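Local coordinates for protein terminal oxygenase component of carbazole (Janthinobacterium sp., PDB 7BUG) that serves as the terminal oxygenase of carbazole 1,9a-dioxygenase, adding both atoms of dioxygen to the angular and adjacent carbons of carbazole, at residues A[196-201]-A[273-278]; A[268-273]-A[282-287]; A[21-26]-A[377-382]; A[46-51]-A[133-138]. All coordinates share one frame; numbering follows the deposited sequence.

Interaction 1. Residues A[196-201]-A[273-278]; sequences NDLALP and NPFPNP
Asn-196 and Asn-277 mark the nearest approach of two irregular backbones, their CA atoms 7.7 Å apart, so that side chains must bridge the gap. The 273-278 segment is bent by cis peptide bonds before Pro-274 and Pro-276, a geometry proline tolerates better than other residues. Asn-196 carries its CG anti to the backbone N (chi1 -158°), directed at that bend. Its ND2 reaches Asn-277 OD1 over 2.9 Å in a nearly straight bond, with the acceptor almost in the Asn-196 amide plane, and also makes a weak bond of 2.9 Å to Pro-276 O. The two side-chain oxygens are close; Lys-256 donates to each, which probably eases their repulsion, and Asn-277 ND2 turns to Asp-279. An amide suits both places, offering donor and acceptor at one tip. Just past helix 191-195, Asp-197 takes a positive phi as the C-prime residue of a Schellman motif, in which Leu-198 N returns to Val-193 O. The chain then runs on to Leu-198, whose CD2 is 3.7 Å from Pro-276 O and whose CD1 meets Phe-275 CE1 obliquely at 4.3 Å. The Phe-275 side chain in turn comes within about 7 Å of that of His-187, a ligand of the catalytic-domain iron.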
loop_
_atom_site.group_PDB
_atom_site.type_symbol
_atom_site.label_atom_id
_atom_site.label_comp_id
_atom_site.label_asym_id
_atom_site.label_seq_id
_atom_site.Cartn_x
_atom_site.Cartn_y
_atom_site.Cartn_z
ATOM N N ASN A 196 11.162 -23.085 34.911
ATOM C CA ASN A 196 11.090 -24.563 34.707
ATOM C C ASN A 196 12.494 -25.156 34.698
ATOM O O ASN A 196 12.617 -26.345 34.434
ATOM C CB ASN A 196 10.315 -25.004 33.452
ATOM C CG ASN A 196 9.818 -26.428 33.586
ATOM O OD1 ASN A 196 9.362 -26.808 34.678
ATOM N ND2 ASN A 196 9.880 -27.202 32.497
ATOM N N ASP A 197 13.528 -24.370 34.998
ATOM C CA ASP A 197 14.838 -24.940 35.377
ATOM C C ASP A 197 15.491 -25.665 34.198
ATOM O O ASP A 197 16.200 -26.661 34.443
ATOM C CB ASP A 197 14.642 -25.921 36.537
ATOM C CG ASP A 197 15.739 -25.807 37.562
ATOM O OD1 ASP A 197 15.950 -24.676 38.015
ATOM O OD2 ASP A 197 16.390 -26.837 37.853
ATOM N N LEU A 198 15.323 -25.177 32.962
ATOM C CA LEU A 198 15.830 -25.910 31.772
ATOM C C LEU A 198 17.340 -25.736 31.624
ATOM O O LEU A 198 17.840 -24.620 31.781
ATOM C CB LEU A 198 15.129 -25.386 30.513
ATOM C CG LEU A 198 13.607 -25.437 30.521
ATOM C CD1 LEU A 198 13.036 -24.939 29.192
ATOM C CD2 LEU A 198 13.122 -26.856 30.788
ATOM N N ALA A 199 18.036 -26.795 31.256
ATOM C CA ALA A 199 19.351 -26.695 30.596
ATOM C C ALA A 199 19.093 -26.063 29.228
ATOM O O ALA A 199 18.381 -26.659 28.401
ATOM C CB ALA A 199 19.995 -28.042 30.449
ATOM N N LEU A 200 19.564 -24.851 28.998
ATOM C CA LEU A 200 19.472 -24.284 27.630
ATOM C C LEU A 200 20.816 -23.660 27.329
ATOM O O LEU A 200 21.153 -22.635 27.921
ATOM C CB LEU A 200 18.351 -23.245 27.562
ATOM C CG LEU A 200 18.005 -22.784 26.143
ATOM C CD1 LEU A 200 17.189 -23.866 25.429
ATOM C CD2 LEU A 200 17.259 -21.450 26.145
ATOM N N PRO A 201 21.612 -24.251 26.423
ATOM C CA PRO A 201 22.849 -23.615 25.988
ATOM C C PRO A 201 22.549 -22.420 25.068
ATOM O O PRO A 201 21.409 -22.282 24.652
ATOM C CB PRO A 201 23.583 -24.657 25.147
ATOM C CG PRO A 201 22.549 -25.734 24.827
ATOM C CD PRO A 201 21.372 -25.543 25.762
ATOM N N ASN A 273 10.992 -32.956 21.277
ATOM C CA ASN A 273 10.723 -34.020 22.265
ATOM C C ASN A 273 11.928 -34.206 23.168
ATOM O O ASN A 273 13.014 -34.498 22.660
ATOM C CB ASN A 273 10.494 -35.359 21.568
ATOM C CG ASN A 273 10.081 -36.420 22.559
ATOM O OD1 ASN A 273 9.479 -36.129 23.588
ATOM N ND2 ASN A 273 10.379 -37.653 22.232
ATOM N N PRO A 274 11.779 -34.075 24.500
ATOM C CA PRO A 274 10.579 -33.555 25.141
ATOM C C PRO A 274 10.641 -32.018 25.212
ATOM O O PRO A 274 11.689 -31.435 25.127
ATOM C CB PRO A 274 10.646 -34.226 26.533
ATOM C CG PRO A 274 12.103 -34.337 26.837
ATOM C CD PRO A 274 12.790 -34.475 25.493
ATOM N N PHE A 275 9.494 -31.384 25.377
ATOM C CA PHE A 275 9.385 -29.913 25.529
ATOM C C PHE A 275 7.951 -29.556 25.820
ATOM O O PHE A 275 7.082 -30.216 25.263
ATOM C CB PHE A 275 9.797 -29.195 24.248
ATOM C CG PHE A 275 10.243 -27.783 24.520
ATOM C CD1 PHE A 275 11.528 -27.541 24.969
ATOM C CD2 PHE A 275 9.359 -26.728 24.362
ATOM C CE1 PHE A 275 11.914 -26.243 25.271
ATOM C CE2 PHE A 275 9.757 -25.429 24.668
ATOM C CZ PHE A 275 11.029 -25.213 25.139
ATOM N N PRO A 276 7.613 -28.561 26.678
ATOM C CA PRO A 276 8.579 -27.740 27.451
ATOM C C PRO A 276 8.968 -28.341 28.819
ATOM O O PRO A 276 9.668 -27.695 29.620
ATOM C CB PRO A 276 7.737 -26.475 27.648
ATOM C CG PRO A 276 6.355 -27.037 27.881
ATOM C CD PRO A 276 6.244 -28.065 26.788
ATOM N N ASN A 277 8.572 -29.594 29.023
ATOM C CA ASN A 277 8.836 -30.406 30.251
ATOM C C ASN A 277 9.192 -31.822 29.814
ATOM O O ASN A 277 8.835 -32.250 28.710
ATOM C CB ASN A 277 7.655 -30.298 31.200
ATOM C CG ASN A 277 8.029 -30.522 32.651
ATOM O OD1 ASN A 277 8.955 -29.889 33.140
ATOM N ND2 ASN A 277 7.328 -31.431 33.314
ATOM N N PRO A 278 9.968 -32.605 30.610
ATOM C CA PRO A 278 10.420 -33.920 30.154
ATOM C C PRO A 278 9.320 -34.942 29.842
ATOM O O PRO A 278 9.664 -35.927 29.233
ATOM C CB PRO A 278 11.369 -34.382 31.279
ATOM C CG PRO A 278 11.884 -33.060 31.827
ATOM C CD PRO A 278 10.646 -32.200 31.864
#

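Interaction 2. Residues A[268-273]-A[282-287]; sequences GVLKVN and QFEWYV
Val-269 lies against the indole of Trp-285 in a tightly packed part of the contact. Val-269 CB stands 3.4 Å from the centroid of the five-membered ring, a CH-pi contact almost on the ring normal, while CG2 (anti to the backbone N) spreads over the same face, 3.4 Å from Trp-285 CD2. A beta-branched residue suits the spot, since its branch lets CB and CG2 both rest on one face of the indole. On the same face of the sheet Lys-271 runs extended beside the Phe-283 ring, CD to CE2 3.8 Å, and delivers its NZ to Pro-151 O. The opposite face is more polar. Tyr-286 OH gives a 2.6 Å bond to the anti lone pair of Glu-284 OE2 and touches Leu-270 CB at 3.4 Å, whereas Glu-284 OE1 accepts from Gln-282 NE2 and Tyr-296. Packing is looser at Val-272 and Gln-282, whose amide leads away from the partner strand to Asn-330. At the other end a water stands 3.0 Å from Gly-268 O. Backbone bonds such as Leu-270 N to Glu-284 O (2.8 Å) join the strands in antiparallel register. Gly-268, whose backbone angles would jam a CB against the preceding carbonyl oxygen, forms with Val-269 a classic beta bulge against strand 261-265, within the curved antiparallel sheet of the Bet v 1-like catalytic domain that places Glu-284 near the iron.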
loop_
_atom_site.group_PDB
_atom_site.type_symbol
_atom_site.label_atom_id
_atom_site.label_comp_id
_atom_site.label_asym_id
_atom_site.label_seq_id
_atom_site.Cartn_x
_atom_site.Cartn_y
_atom_site.Cartn_z
ATOM N N GLY A 268 5.401 -28.672 6.896
ATOM C CA GLY A 268 6.019 -27.581 7.669
ATOM C C GLY A 268 5.571 -27.655 9.113
ATOM O O GLY A 268 4.819 -26.771 9.615
ATOM N N VAL A 269 6.022 -28.696 9.803
ATOM C CA VAL A 269 5.615 -28.955 11.193
ATOM C C VAL A 269 6.839 -29.468 11.937
ATOM O O VAL A 269 7.525 -30.420 11.481
ATOM C CB VAL A 269 4.401 -29.886 11.350
ATOM C CG1 VAL A 269 4.530 -31.152 10.556
ATOM C CG2 VAL A 269 4.162 -30.236 12.785
ATOM N N LEU A 270 7.108 -28.814 13.058
ATOM C CA LEU A 270 8.246 -29.106 13.951
ATOM C C LEU A 270 7.761 -29.988 15.103
ATOM O O LEU A 270 6.688 -29.753 15.700
ATOM C CB LEU A 270 8.784 -27.781 14.493
ATOM C CG LEU A 270 10.064 -27.847 15.334
ATOM C CD1 LEU A 270 11.285 -28.012 14.439
ATOM C CD2 LEU A 270 10.217 -26.602 16.196
ATOM N N LYS A 271 8.592 -30.962 15.467
ATOM C CA LYS A 271 8.422 -31.788 16.675
ATOM C C LYS A 271 9.645 -31.616 17.562
ATOM O O LYS A 271 10.774 -31.805 17.089
ATOM C CB LYS A 271 8.239 -33.246 16.280
ATOM C CG LYS A 271 8.119 -34.173 17.482
ATOM C CD LYS A 271 7.963 -35.620 17.102
ATOM C CE LYS A 271 8.084 -36.534 18.290
ATOM N NZ LYS A 271 7.893 -37.951 17.912
ATOM N N VAL A 272 9.385 -31.265 18.817
ATOM C CA VAL A 272 10.474 -31.126 19.820
ATOM C C VAL A 272 10.122 -32.001 21.012
ATOM O O VAL A 272 9.048 -31.823 21.606
ATOM C CB VAL A 272 10.666 -29.673 20.270
ATOM C CG1 VAL A 272 11.844 -29.558 21.245
ATOM C CG2 VAL A 272 10.801 -28.710 19.115
ATOM N N ASN A 273 10.992 -32.956 21.277
ATOM C CA ASN A 273 10.723 -34.020 22.265
ATOM C C ASN A 273 11.928 -34.206 23.168
ATOM O O ASN A 273 13.014 -34.498 22.660
ATOM C CB ASN A 273 10.494 -35.359 21.568
ATOM C CG ASN A 273 10.081 -36.420 22.559
ATOM O OD1 ASN A 273 9.479 -36.129 23.588
ATOM N ND2 ASN A 273 10.379 -37.653 22.232
ATOM N N GLN A 282 6.333 -30.985 21.958
ATOM C CA GLN A 282 5.725 -29.845 21.255
ATOM C C GLN A 282 5.645 -30.159 19.761
ATOM O O GLN A 282 6.647 -30.566 19.187
ATOM C CB GLN A 282 6.494 -28.573 21.591
ATOM C CG GLN A 282 5.926 -27.335 20.937
ATOM C CD GLN A 282 6.254 -26.027 21.633
ATOM O OE1 GLN A 282 6.617 -26.024 22.811
ATOM N NE2 GLN A 282 6.134 -24.907 20.916
ATOM N N PHE A 283 4.481 -29.944 19.173
ATOM C CA PHE A 283 4.329 -30.040 17.704
ATOM C C PHE A 283 3.775 -28.703 17.231
ATOM O O PHE A 283 2.731 -28.256 17.725
ATOM C CB PHE A 283 3.378 -31.169 17.312
ATOM C CG PHE A 283 3.523 -32.519 17.980
ATOM C CD1 PHE A 283 2.833 -32.812 19.157
ATOM C CD2 PHE A 283 4.299 -33.524 17.412
ATOM C CE1 PHE A 283 2.910 -34.079 19.730
ATOM C CE2 PHE A 283 4.351 -34.790 17.982
ATOM C CZ PHE A 283 3.631 -35.070 19.116
ATOM N N GLU A 284 4.460 -28.038 16.305
ATOM C CA GLU A 284 3.964 -26.733 15.869
ATOM C C GLU A 284 4.064 -26.649 14.339
ATOM O O GLU A 284 5.088 -26.980 13.727
ATOM C CB GLU A 284 4.658 -25.580 16.614
ATOM C CG GLU A 284 6.126 -25.524 16.413
ATOM C CD GLU A 284 6.751 -24.304 17.117
ATOM O OE1 GLU A 284 6.229 -23.969 18.214
ATOM O OE2 GLU A 284 7.636 -23.677 16.549
ATOM N N TRP A 285 2.984 -26.148 13.763
ATOM C CA TRP A 285 2.875 -25.930 12.312
ATOM C C TRP A 285 3.054 -24.440 12.016
ATOM O O TRP A 285 2.589 -23.594 12.829
ATOM C CB TRP A 285 1.521 -26.377 11.794
ATOM C CG TRP A 285 1.308 -27.852 11.627
ATOM C CD1 TRP A 285 1.262 -28.467 10.418
ATOM C CD2 TRP A 285 1.040 -28.877 12.609
ATOM N NE1 TRP A 285 0.950 -29.793 10.555
ATOM C CE2 TRP A 285 0.827 -30.077 11.889
ATOM C CE3 TRP A 285 0.942 -28.901 14.006
ATOM C CZ2 TRP A 285 0.538 -31.281 12.528
ATOM C CZ3 TRP A 285 0.625 -30.102 14.626
ATOM C CH2 TRP A 285 0.441 -31.263 13.883
ATOM N N TYR A 286 3.519 -24.175 10.815
ATOM C CA TYR A 286 3.627 -22.846 10.209
ATOM C C TYR A 286 2.861 -22.895 8.900
ATOM O O TYR A 286 3.417 -23.271 7.841
ATOM C CB TYR A 286 5.086 -22.486 10.053
ATOM C CG TYR A 286 5.963 -22.945 11.183
ATOM C CD1 TYR A 286 6.055 -22.239 12.387
ATOM C CD2 TYR A 286 6.647 -24.142 11.083
ATOM C CE1 TYR A 286 6.880 -22.691 13.405
ATOM C CE2 TYR A 286 7.455 -24.606 12.105
ATOM C CZ TYR A 286 7.576 -23.880 13.273
ATOM O OH TYR A 286 8.428 -24.455 14.214
ATOM N N VAL A 287 1.605 -22.554 8.988
ATOM C CA VAL A 287 0.659 -22.815 7.873
ATOM C C VAL A 287 0.568 -21.580 6.986
ATOM O O VAL A 287 0.142 -20.502 7.435
ATOM C CB VAL A 287 -0.711 -23.198 8.431
ATOM C CG1 VAL A 287 -1.674 -23.466 7.300
ATOM C CG2 VAL A 287 -0.579 -24.379 9.368
HETATM O O HOH W 1 2.434 -26.384 7.916
#

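Interaction 3. Residues A[21-26]-A[377-382]; sequences AKLGFR and QTQAHV
Arg-26 lays its CD over one face of the His-381 imidazole, and His-381 CD2 in turn lies over a face of the guanidinium, the two planes only 7° apart. The Arg-26 CD sits toward the rim of the ring, 3.5 Å from His-381 CD2, making a CH-pi contact. The chain is extended as far as NE; NH1 then donates to Gln-377 OE1, 2.8 Å away. That oxygen receives it on a lone pair, and amide and guanidinium are almost coplanar, so the bond helps to set how both flat groups are turned. Arginine suits a place with several acceptors, for Glu-51 and Asp-139 also form salt bridges with it. Gln-377 bends at chi2 (84°), which brings its CD back toward Arg-26, while its CG rests on Leu-23 CB at 3.8 Å. Leu-23 CD1 goes further, to Val-382 CG2 at 4.1 Å, and fills the apolar side of the contact. The backbones join through Gln-377 N and Gly-24 O, 3.1 Å apart; a water adds bonds to Leu-23 N, Gly-24 O and Gln-377 O. Gly-24 closes a type I turn from Ala-21 with angles that would crowd a side chain. In the other segment, Thr-378 is the N-cap of helix 379-382: its N donates to His-381 ND1 (3.0 Å) and its OG1 accepts weakly from His-381 N, a capping box that starts the C-terminal helix against the N-terminal loop.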
loop_
_atom_site.group_PDB
_atom_site.type_symbol
_atom_site.label_atom_id
_atom_site.label_comp_id
_atom_site.label_asym_id
_atom_site.label_seq_id
_atom_site.Cartn_x
_atom_site.Cartn_y
_atom_site.Cartn_z
ATOM N N ALA A 21 8.365 -21.655 -3.499
ATOM C CA ALA A 21 7.131 -22.043 -2.772
ATOM C C ALA A 21 6.662 -20.959 -1.782
ATOM O O ALA A 21 6.366 -21.255 -0.623
ATOM C CB ALA A 21 7.271 -23.411 -2.178
ATOM N N LYS A 22 6.516 -19.727 -2.271
ATOM C CA LYS A 22 6.107 -18.547 -1.493
ATOM C C LYS A 22 4.718 -18.746 -0.878
ATOM O O LYS A 22 4.477 -18.263 0.261
ATOM C CB LYS A 22 6.182 -17.319 -2.410
ATOM C CG LYS A 22 5.871 -16.008 -1.724
ATOM C CD LYS A 22 5.991 -14.870 -2.699
ATOM C CE LYS A 22 7.389 -14.790 -3.265
ATOM N NZ LYS A 22 7.757 -13.367 -3.453
ATOM N N LEU A 23 3.823 -19.466 -1.563
ATOM C CA LEU A 23 2.445 -19.736 -1.075
ATOM C C LEU A 23 2.314 -21.096 -0.396
ATOM O O LEU A 23 1.170 -21.453 -0.020
ATOM C CB LEU A 23 1.473 -19.669 -2.261
ATOM C CG LEU A 23 1.091 -18.284 -2.724
ATOM C CD1 LEU A 23 0.357 -18.376 -4.059
ATOM C CD2 LEU A 23 0.234 -17.562 -1.674
ATOM N N GLY A 24 3.395 -21.840 -0.199
ATOM C CA GLY A 24 3.358 -23.178 0.382
ATOM C C GLY A 24 3.197 -24.272 -0.657
ATOM O O GLY A 24 3.128 -24.008 -1.871
ATOM N N PHE A 25 3.045 -25.472 -0.164
ATOM C CA PHE A 25 2.972 -26.706 -0.977
ATOM C C PHE A 25 1.528 -27.153 -1.055
ATOM O O PHE A 25 0.880 -27.456 -0.027
ATOM C CB PHE A 25 3.882 -27.775 -0.379
ATOM C CG PHE A 25 5.328 -27.357 -0.388
ATOM C CD1 PHE A 25 5.979 -26.995 -1.568
ATOM C CD2 PHE A 25 6.062 -27.437 0.784
ATOM C CE1 PHE A 25 7.343 -26.708 -1.556
ATOM C CE2 PHE A 25 7.426 -27.167 0.770
ATOM C CZ PHE A 25 8.054 -26.752 -0.387
ATOM N N ARG A 26 1.044 -27.304 -2.279
ATOM C CA ARG A 26 -0.273 -27.868 -2.559
ATOM C C ARG A 26 -0.223 -29.387 -2.341
ATOM O O ARG A 26 0.868 -29.950 -2.362
ATOM C CB ARG A 26 -0.747 -27.464 -3.953
ATOM C CG ARG A 26 -2.215 -27.753 -4.226
ATOM C CD ARG A 26 -2.587 -27.244 -5.617
ATOM N NE ARG A 26 -4.002 -27.433 -5.811
ATOM C CZ ARG A 26 -4.937 -26.636 -5.282
ATOM N NH1 ARG A 26 -4.599 -25.474 -4.726
ATOM N NH2 ARG A 26 -6.209 -26.940 -5.462
ATOM N N GLN A 377 2.152 -24.381 -4.805
ATOM C CA GLN A 377 0.946 -23.546 -4.971
ATOM C C GLN A 377 1.324 -22.278 -5.714
ATOM O O GLN A 377 2.370 -21.633 -5.382
ATOM C CB GLN A 377 0.360 -23.224 -3.595
ATOM C CG GLN A 377 -0.825 -22.285 -3.664
ATOM C CD GLN A 377 -2.126 -23.008 -3.935
ATOM O OE1 GLN A 377 -2.120 -24.148 -4.429
ATOM N NE2 GLN A 377 -3.257 -22.403 -3.595
ATOM N N THR A 378 0.498 -21.892 -6.672
ATOM C CA THR A 378 0.767 -20.684 -7.487
ATOM C C THR A 378 -0.472 -19.794 -7.548
ATOM O O THR A 378 -1.539 -20.190 -7.096
ATOM C CB THR A 378 1.164 -21.057 -8.926
ATOM O OG1 THR A 378 -0.027 -21.465 -9.596
ATOM C CG2 THR A 378 2.209 -22.147 -8.986
ATOM N N GLN A 379 -0.253 -18.572 -7.992
ATOM C CA GLN A 379 -1.334 -17.570 -8.103
ATOM C C GLN A 379 -2.355 -18.131 -9.091
ATOM O O GLN A 379 -3.557 -17.820 -8.953
ATOM C CB GLN A 379 -0.770 -16.184 -8.459
ATOM C CG GLN A 379 -0.617 -15.240 -7.276
ATOM C CD GLN A 379 -1.838 -15.069 -6.405
ATOM O OE1 GLN A 379 -2.978 -14.875 -6.861
ATOM N NE2 GLN A 379 -1.596 -15.108 -5.112
ATOM N N ALA A 380 -1.956 -18.989 -10.032
ATOM C CA ALA A 380 -2.896 -19.647 -10.952
ATOM C C ALA A 380 -3.878 -20.531 -10.164
ATOM O O ALA A 380 -5.038 -20.558 -10.517
ATOM C CB ALA A 380 -2.168 -20.448 -12.024
ATOM N N HIS A 381 -3.435 -21.258 -9.128
ATOM C CA HIS A 381 -4.357 -22.056 -8.317
ATOM C C HIS A 381 -5.309 -21.100 -7.595
ATOM O O HIS A 381 -6.506 -21.415 -7.445
ATOM C CB HIS A 381 -3.596 -22.896 -7.302
ATOM C CG HIS A 381 -2.724 -23.951 -7.912
ATOM N ND1 HIS A 381 -1.328 -23.825 -8.023
ATOM C CD2 HIS A 381 -3.046 -25.174 -8.401
ATOM C CE1 HIS A 381 -0.856 -24.930 -8.576
ATOM N NE2 HIS A 381 -1.897 -25.792 -8.801
ATOM N N VAL A 382 -4.796 -19.987 -7.118
ATOM C CA VAL A 382 -5.585 -19.034 -6.298
ATOM C C VAL A 382 -6.668 -18.410 -7.172
ATOM O O VAL A 382 -7.832 -18.311 -6.709
ATOM C CB VAL A 382 -4.711 -17.965 -5.655
ATOM C CG1 VAL A 382 -5.563 -16.982 -4.894
ATOM C CG2 VAL A 382 -3.666 -18.586 -4.735
HETATM O O HOH W 2 4.042 -21.782 -3.283
#

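Interaction 4. Residues A[46-51]-A[133-138]; sequences LKLLGE and VFIYLG
Leu-137 pushes its side chain between Leu-48 and Leu-49, sliding past both in the opposite direction. Its CB already touches both, 4.0 Å from Leu-48 CD2 and as far from Leu-49 CD2. Chi1 of -157° carries CG anti to the backbone N and into the gap, where it comes 3.8 Å from Leu-49 CD2. From CG the branches part. CD2 packs on Leu-48 CD2 at 3.9 Å, whereas CD1 meets Leu-49 CD2 at 3.7 Å and also lies 3.7 Å from Glu-51 OE2. That carboxylate is not left to the hydrocarbon: OE2 has Arg-26 and Gln-377, while OE1 has Lys-66 and Tyr-124, which probably helps a buried glutamate sit beside leucines. Two residues back along the strand, on the same side as Leu-137, Ile-135 CB rests against Leu-48 CD2 at 4.0 Å, so this one methyl lies against both residues. Branched aliphatic side chains suit such a seam because they interlock without needing polar partners. Leu-46 and Leu-48 come from the strand; the type I' turn from Leu-48 to Glu-51, in which Leu-49 and Gly-50 both have positive phi, brings Leu-49 and Glu-51 to the same side. Strands 46-48 and 133-137 approach to 10.3 Å between their axes, inclined by 48°, a separation that side chains rather than backbone bonds must fill. Strand 44-48 is an outermost strand of the six-stranded antiparallel sheet and 132-137 lies next to the other, 28-32; the sheet curls so that the two meet across its interior, bordered by strands 51-58 and 123-129.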
loop_
_atom_site.group_PDB
_atom_site.type_symbol
_atom_site.label_atom_id
_atom_site.label_comp_id
_atom_site.label_asym_id
_atom_site.label_seq_id
_atom_site.Cartn_x
_atom_site.Cartn_y
_atom_site.Cartn_z
ATOM N N LEU A 46 -11.711 -18.784 6.376
ATOM C CA LEU A 46 -10.268 -18.676 6.610
ATOM C C LEU A 46 -9.597 -18.650 5.242
ATOM O O LEU A 46 -10.230 -18.968 4.240
ATOM C CB LEU A 46 -9.800 -19.821 7.477
ATOM C CG LEU A 46 -10.017 -21.204 6.868
ATOM C CD1 LEU A 46 -8.772 -21.715 6.195
ATOM C CD2 LEU A 46 -10.464 -22.152 7.954
ATOM N N LYS A 47 -8.356 -18.232 5.232
ATOM C CA LYS A 47 -7.537 -18.243 4.007
ATOM C C LYS A 47 -6.373 -19.223 4.217
ATOM O O LYS A 47 -5.643 -19.120 5.218
ATOM C CB LYS A 47 -7.094 -16.822 3.673
ATOM C CG LYS A 47 -6.317 -16.791 2.366
ATOM C CD LYS A 47 -5.833 -15.388 1.982
ATOM C CE LYS A 47 -6.926 -14.646 1.270
ATOM N NZ LYS A 47 -6.433 -13.310 0.880
ATOM N N LEU A 48 -6.186 -20.140 3.266
ATOM C CA LEU A 48 -5.175 -21.197 3.320
ATOM C C LEU A 48 -4.495 -21.286 1.959
ATOM O O LEU A 48 -5.202 -21.428 0.937
ATOM C CB LEU A 48 -5.839 -22.508 3.699
ATOM C CG LEU A 48 -4.939 -23.721 3.752
ATOM C CD1 LEU A 48 -3.777 -23.552 4.711
ATOM C CD2 LEU A 48 -5.720 -24.979 4.073
ATOM N N LEU A 49 -3.171 -21.156 1.931
ATOM C CA LEU A 49 -2.414 -21.209 0.649
ATOM C C LEU A 49 -2.968 -20.161 -0.314
ATOM O O LEU A 49 -2.972 -20.375 -1.536
ATOM C CB LEU A 49 -2.451 -22.628 0.064
ATOM C CG LEU A 49 -1.324 -23.570 0.471
ATOM C CD1 LEU A 49 -1.138 -23.710 1.948
ATOM C CD2 LEU A 49 -1.496 -24.926 -0.208
ATOM N N GLY A 50 -3.468 -19.046 0.212
ATOM C CA GLY A 50 -3.979 -17.912 -0.564
ATOM C C GLY A 50 -5.412 -18.027 -0.971
ATOM O O GLY A 50 -5.995 -17.047 -1.535
ATOM N N GLU A 51 -6.060 -19.148 -0.674
ATOM C CA GLU A 51 -7.447 -19.404 -1.085
ATOM C C GLU A 51 -8.398 -19.184 0.113
ATOM O O GLU A 51 -8.175 -19.738 1.227
ATOM C CB GLU A 51 -7.642 -20.867 -1.512
ATOM C CG GLU A 51 -6.692 -21.323 -2.609
ATOM C CD GLU A 51 -6.989 -22.654 -3.257
ATOM O OE1 GLU A 51 -8.128 -23.117 -3.142
ATOM O OE2 GLU A 51 -6.085 -23.189 -3.931
ATOM N N VAL A 133 -8.446 -29.280 13.388
ATOM C CA VAL A 133 -9.128 -29.360 12.081
ATOM C C VAL A 133 -8.072 -29.262 10.988
ATOM O O VAL A 133 -7.436 -28.198 10.890
ATOM C CB VAL A 133 -10.170 -28.242 11.933
ATOM C CG1 VAL A 133 -10.805 -28.211 10.548
ATOM C CG2 VAL A 133 -11.222 -28.328 13.025
ATOM N N PHE A 134 -7.985 -30.308 10.157
ATOM C CA PHE A 134 -7.017 -30.352 9.035
ATOM C C PHE A 134 -7.773 -30.278 7.720
ATOM O O PHE A 134 -8.782 -31.016 7.533
ATOM C CB PHE A 134 -6.237 -31.663 9.097
ATOM C CG PHE A 134 -5.253 -31.786 10.211
ATOM C CD1 PHE A 134 -5.600 -32.250 11.473
ATOM C CD2 PHE A 134 -3.949 -31.396 10.000
ATOM C CE1 PHE A 134 -4.648 -32.305 12.494
ATOM C CE2 PHE A 134 -2.998 -31.540 10.999
ATOM C CZ PHE A 134 -3.352 -32.019 12.232
ATOM N N ILE A 135 -7.303 -29.450 6.801
ATOM C CA ILE A 135 -7.835 -29.369 5.422
ATOM C C ILE A 135 -6.764 -29.896 4.478
ATOM O O ILE A 135 -5.609 -29.511 4.642
ATOM C CB ILE A 135 -8.226 -27.914 5.091
ATOM C CG1 ILE A 135 -9.337 -27.454 6.029
ATOM C CG2 ILE A 135 -8.605 -27.749 3.626
ATOM C CD1 ILE A 135 -9.703 -26.020 5.877
ATOM N N TYR A 136 -7.161 -30.752 3.556
ATOM C CA TYR A 136 -6.267 -31.212 2.479
ATOM C C TYR A 136 -6.367 -30.207 1.358
ATOM O O TYR A 136 -7.368 -30.213 0.648
ATOM C CB TYR A 136 -6.660 -32.604 2.019
ATOM C CG TYR A 136 -5.710 -33.100 0.962
ATOM C CD1 TYR A 136 -4.422 -33.460 1.292
ATOM C CD2 TYR A 136 -6.097 -33.176 -0.371
ATOM C CE1 TYR A 136 -3.548 -33.932 0.330
ATOM C CE2 TYR A 136 -5.231 -33.676 -1.328
ATOM C CZ TYR A 136 -3.962 -34.063 -0.969
ATOM O OH TYR A 136 -3.135 -34.548 -1.950
ATOM N N LEU A 137 -5.435 -29.254 1.299
ATOM C CA LEU A 137 -5.467 -28.214 0.246
ATOM C C LEU A 137 -4.800 -28.814 -0.995
ATOM O O LEU A 137 -3.637 -28.608 -1.214
ATOM C CB LEU A 137 -4.812 -26.930 0.726
ATOM C CG LEU A 137 -5.212 -25.631 0.038
ATOM C CD1 LEU A 137 -4.931 -25.622 -1.458
ATOM C CD2 LEU A 137 -6.665 -25.290 0.284
ATOM N N GLY A 138 -5.586 -29.581 -1.713
ATOM C CA GLY A 138 -5.094 -30.318 -2.878
ATOM C C GLY A 138 -6.226 -30.932 -3.635
ATOM O O GLY A 138 -7.379 -30.892 -3.213
#

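Along the chain the order is 21-26, then both halves of interaction 4, 196-201, the hairpin with 273-278, and finally 377-382, so interaction 3 joins segments near the two ends of the chain, with all the other contacts between them in sequence. Interactions 1 and 2 share Asn-273 and belong to the catalytic domain, their centres about 16 Å apart. Interactions 3 and 4 touch, with centres about 11 Å apart. Interactions 2 and 4, centres about 17 Å apart, meet through Val-287 and Leu-48, whereas interaction 1 is remote, about 36 Å between centres from interaction 3. Interactions 2, 3 and 4 together thus join the catalytic sheet to the Rieske-side sheet and the chain ends.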